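Local coordinates for protein N-ACETYLMURAMOYL-L-ALANINE AMIDASE CwlV (Paenibacillus polymyxa, PDB 1JWQ) that probably hydrolyses, through its zinc-dependent catalytic domain, the amide bond between N-acetylmuramic acid and L-alanine in bacterial cell-wall peptidoglycan, at residues A[41-47]-A[172-178]. Residues are numbered along the deposited sequence; the frame is centred on the assembly and turned at random.
Sequences LKQNPKL and ITEYLDV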
ATOM      1  N   LEU A  41      -1.333   6.736  11.803  1.00 14.84           N
ATOM      2  CA  LEU A  41      -2.556   6.146  12.334  1.00 15.80           C
ATOM      3  C   LEU A  41      -2.482   5.808  13.821  1.00 17.49           C
ATOM      4  O   LEU A  41      -3.513   5.722  14.489  1.00 16.92           O
ATOM      5  CB  LEU A  41      -2.931   4.893  11.537  1.00 15.45           C
ATOM      6  CG  LEU A  41      -3.286   5.119  10.063  1.00 16.17           C
ATOM      7  CD1 LEU A  41      -3.651   3.790   9.415  1.00 14.66           C
ATOM      8  CD2 LEU A  41      -4.445   6.096   9.949  1.00 15.91           C
ATOM      9  N   LYS A  42      -1.271   5.613  14.333  1.00 17.32           N
ATOM     10  CA  LYS A  42      -1.081   5.286  15.744  1.00 20.09           C
ATOM     11  C   LYS A  42      -1.601   6.398  16.651  1.00 21.56           C
ATOM     12  O   LYS A  42      -1.962   6.150  17.804  1.00 22.63           O
ATOM     13  CB  LYS A  42       0.397   5.032  16.029  1.00 20.12           C
ATOM     14  N   GLN A  43      -1.640   7.619  16.128  1.00 21.54           N
ATOM     15  CA  GLN A  43      -2.110   8.765  16.901  1.00 23.00           C
ATOM     16  C   GLN A  43      -3.624   8.733  17.111  1.00 22.05           C
ATOM     17  O   GLN A  43      -4.156   9.484  17.931  1.00 21.82           O
ATOM     18  CB  GLN A  43      -1.729  10.075  16.204  1.00 25.68           C
ATOM     19  CG  GLN A  43      -0.270  10.170  15.788  1.00 32.17           C
ATOM     20  CD  GLN A  43       0.162  11.595  15.503  1.00 35.95           C
ATOM     21  OE1 GLN A  43      -0.606  12.397  14.963  1.00 38.64           O
ATOM     22  NE2 GLN A  43       1.403  11.918  15.855  1.00 38.82           N
ATOM     23  N   ASN A  44      -4.313   7.865  16.373  1.00 20.67           N
ATOM     24  CA  ASN A  44      -5.763   7.746  16.482  1.00 19.16           C
ATOM     25  C   ASN A  44      -6.143   6.627  17.450  1.00 20.14           C
ATOM     26  O   ASN A  44      -5.967   5.447  17.146  1.00 19.45           O
ATOM     27  CB  ASN A  44      -6.372   7.454  15.109  1.00 18.17           C
ATOM     28  CG  ASN A  44      -7.868   7.686  15.074  1.00 18.95           C
ATOM     29  OD1 ASN A  44      -8.568   7.457  16.060  1.00 16.68           O
ATOM     30  ND2 ASN A  44      -8.370   8.131  13.928  1.00 16.12           N
ATOM     31  N   PRO A  45      -6.684   6.983  18.628  1.00 20.46           N
ATOM     32  CA  PRO A  45      -7.079   5.984  19.625  1.00 19.35           C
ATOM     33  C   PRO A  45      -8.250   5.081  19.219  1.00 19.19           C
ATOM     34  O   PRO A  45      -8.514   4.076  19.871  1.00 18.82           O
ATOM     35  CB  PRO A  45      -7.391   6.836  20.857  1.00 21.10           C
ATOM     36  CG  PRO A  45      -7.923   8.094  20.263  1.00 20.54           C
ATOM     37  CD  PRO A  45      -6.969   8.347  19.109  1.00 20.77           C
ATOM     38  N   LYS A  46      -8.946   5.437  18.145  1.00 19.82           N
ATOM     39  CA  LYS A  46     -10.071   4.637  17.679  1.00 20.52           C
ATOM     40  C   LYS A  46      -9.587   3.512  16.771  1.00 20.70           C
ATOM     41  O   LYS A  46     -10.370   2.664  16.340  1.00 21.50           O
ATOM     42  CB  LYS A  46     -11.066   5.506  16.908  1.00 21.88           C
ATOM     43  CG  LYS A  46     -11.725   6.599  17.735  1.00 25.24           C
ATOM     44  CD  LYS A  46     -12.699   7.399  16.890  1.00 27.49           C
ATOM     45  CE  LYS A  46     -13.342   8.525  17.685  1.00 29.35           C
ATOM     46  NZ  LYS A  46     -14.313   9.281  16.844  1.00 33.81           N
ATOM     47  N   LEU A  47      -8.290   3.509  16.489  1.00 19.38           N
ATOM     48  CA  LEU A  47      -7.705   2.501  15.613  1.00 18.50           C
ATOM     49  C   LEU A  47      -6.657   1.620  16.267  1.00 18.43           C
ATOM     50  O   LEU A  47      -5.949   2.032  17.184  1.00 18.75           O
ATOM     51  CB  LEU A  47      -7.065   3.174  14.396  1.00 18.54           C
ATOM     52  CG  LEU A  47      -7.959   3.987  13.458  1.00 18.27           C
ATOM     53  CD1 LEU A  47      -7.088   4.642  12.396  1.00 17.54           C
ATOM     54  CD2 LEU A  47      -9.007   3.080  12.814  1.00 19.23           C
ATOM     55  N   ILE A 172      -7.849   5.585   4.923  1.00 11.64           N
ATOM     56  CA  ILE A 172      -8.286   4.637   5.943  1.00 11.83           C
ATOM     57  C   ILE A 172      -9.161   5.317   6.988  1.00 11.32           C
ATOM     58  O   ILE A 172     -10.225   4.813   7.353  1.00 10.78           O
ATOM     59  CB  ILE A 172      -7.070   4.001   6.644  1.00 11.83           C
ATOM     60  CG1 ILE A 172      -6.322   3.113   5.646  1.00 11.68           C
ATOM     61  CG2 ILE A 172      -7.520   3.209   7.868  1.00 10.69           C
ATOM     62  CD1 ILE A 172      -4.914   2.741   6.079  1.00 10.50           C
ATOM     63  N   THR A 173      -8.703   6.468   7.460  1.00 12.38           N
ATOM     64  CA  THR A 173      -9.431   7.228   8.465  1.00 12.40           C
ATOM     65  C   THR A 173     -10.806   7.650   7.960  1.00 13.50           C
ATOM     66  O   THR A 173     -11.803   7.519   8.670  1.00 15.32           O
ATOM     67  CB  THR A 173      -8.643   8.480   8.867  1.00 12.38           C
ATOM     68  OG1 THR A 173      -7.364   8.083   9.372  1.00 13.52           O
ATOM     69  CG2 THR A 173      -9.390   9.262   9.941  1.00 11.37           C
ATOM     70  N   GLU A 174     -10.855   8.157   6.734  1.00 12.21           N
ATOM     71  CA  GLU A 174     -12.116   8.595   6.153  1.00 13.61           C
ATOM     72  C   GLU A 174     -13.068   7.428   5.944  1.00 14.00           C
ATOM     73  O   GLU A 174     -14.243   7.520   6.280  1.00 13.58           O
ATOM     74  CB  GLU A 174     -11.876   9.299   4.814  1.00 14.86           C
ATOM     75  CG  GLU A 174     -11.149  10.630   4.915  1.00 12.63           C
ATOM     76  CD  GLU A 174     -12.026  11.753   5.440  1.00 15.21           C
ATOM     77  OE1 GLU A 174     -13.254  11.551   5.573  1.00 15.10           O
ATOM     78  OE2 GLU A 174     -11.485  12.847   5.702  1.00 15.32           O
ATOM     79  N   TYR A 175     -12.561   6.328   5.394  1.00 13.66           N
ATOM     80  CA  TYR A 175     -13.409   5.166   5.147  1.00 13.55           C
ATOM     81  C   TYR A 175     -13.973   4.579   6.432  1.00 14.14           C
ATOM     82  O   TYR A 175     -15.150   4.222   6.496  1.00 15.80           O
ATOM     83  CB  TYR A 175     -12.643   4.066   4.406  1.00 13.89           C
ATOM     84  CG  TYR A 175     -13.526   2.880   4.076  1.00 13.31           C
ATOM     85  CD1 TYR A 175     -14.521   2.982   3.105  1.00 16.72           C
ATOM     86  CD2 TYR A 175     -13.401   1.676   4.770  1.00 15.09           C
ATOM     87  CE1 TYR A 175     -15.378   1.912   2.831  1.00 16.17           C
ATOM     88  CE2 TYR A 175     -14.253   0.598   4.506  1.00 15.09           C
ATOM     89  CZ  TYR A 175     -15.237   0.727   3.535  1.00 17.00           C
ATOM     90  OH  TYR A 175     -16.079  -0.329   3.267  1.00 16.20           O
ATOM     91  N   LEU A 176     -13.130   4.476   7.454  1.00 13.88           N
ATOM     92  CA  LEU A 176     -13.551   3.915   8.731  1.00 12.94           C
ATOM     93  C   LEU A 176     -14.299   4.926   9.590  1.00 15.53           C
ATOM     94  O   LEU A 176     -14.783   4.594  10.671  1.00 15.11           O
ATOM     95  CB  LEU A 176     -12.342   3.366   9.487  1.00 12.86           C
ATOM     96  CG  LEU A 176     -11.732   2.118   8.842  1.00 12.87           C
ATOM     97  CD1 LEU A 176     -10.527   1.659   9.652  1.00 11.94           C
ATOM     98  CD2 LEU A 176     -12.787   1.015   8.774  1.00 14.61           C
ATOM     99  N   ASP A 177     -14.386   6.157   9.096  1.00 15.39           N
ATOM    100  CA  ASP A 177     -15.096   7.226   9.785  1.00 17.73           C
ATOM    101  C   ASP A 177     -14.657   7.364  11.241  1.00 18.22           C
ATOM    102  O   ASP A 177     -15.477   7.348  12.160  1.00 19.06           O
ATOM    103  CB  ASP A 177     -16.605   6.967   9.689  1.00 20.29           C
ATOM    104  CG  ASP A 177     -17.439   8.153  10.133  1.00 23.16           C
ATOM    105  OD1 ASP A 177     -17.010   9.308   9.917  1.00 21.23           O
ATOM    106  OD2 ASP A 177     -18.536   7.925  10.681  1.00 23.26           O
ATOM    107  N   VAL A 178     -13.350   7.500  11.444  1.00 18.56           N
ATOM    108  CA  VAL A 178     -12.800   7.656  12.786  1.00 18.49           C
ATOM    109  C   VAL A 178     -12.020   8.962  12.916  1.00 19.60           C
ATOM    110  O   VAL A 178     -11.022   9.030  13.634  1.00 20.86           O
ATOM    111  CB  VAL A 178     -11.870   6.477  13.161  1.00 18.41           C
ATOM    112  CG1 VAL A 178     -12.693   5.209  13.354  1.00 18.03           C
ATOM    113  CG2 VAL A 178     -10.820   6.267  12.072  1.00 16.64           C
TER
HETATM  114  O   HOH W   1      -6.457   8.621  11.882  1.00 16.59           O
HETATM  115  O   HOH W   2      -9.908   9.929  16.597  1.00 37.10           O
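Where two helices finish side by side, one polar side chain can bridge the chain segments that follow them, as Asn44 does to Val178. The walk begins in apolar packing: Ile172 CD1 lies 3.7 Å from Leu41 CD1. One residue on, Thr173 OG1, which hydrogen-bonds back to Ala169 O in its own helix, sits 3.6 Å from Leu41 CD2 and accepts a hydrogen bond from a water that in turn accepts one from Asn44 ND2. Leu176 CD1 then meets Leu47 CD2 at 3.8 Å. At Asp177, positive phi and two bonds back into the last turn, Val178 N to Thr173 O and a weak one from Asp177 N to Glu174 O, make a Schellman motif, turning the chain so that Val178 comes against the other segment. There Asn44 ND2 donates to Val178 O at 2.8 Å, nearly straight at 165°. Asn44 is itself held in an Asx turn, its OD1 accepting from Lys46 N at 2.9 Å, within the type I turn 44-47. Val178 also packs its CG2 3.7 Å from Leu47 CD2 and its CG1 3.9 Å from Lys46 CB. The contact, away from the zinc site, thus joins the end of helix 26-42, the turn after it and the start of edge strand 47-51 to the last turn of helix 158-176 and the residues just past it; Leu47, Ile172 and Leu176 all pack on Val4 of strand 2-8, and helix 102-116 flanks Ile172 through Met108, within the open alpha-beta-alpha fold.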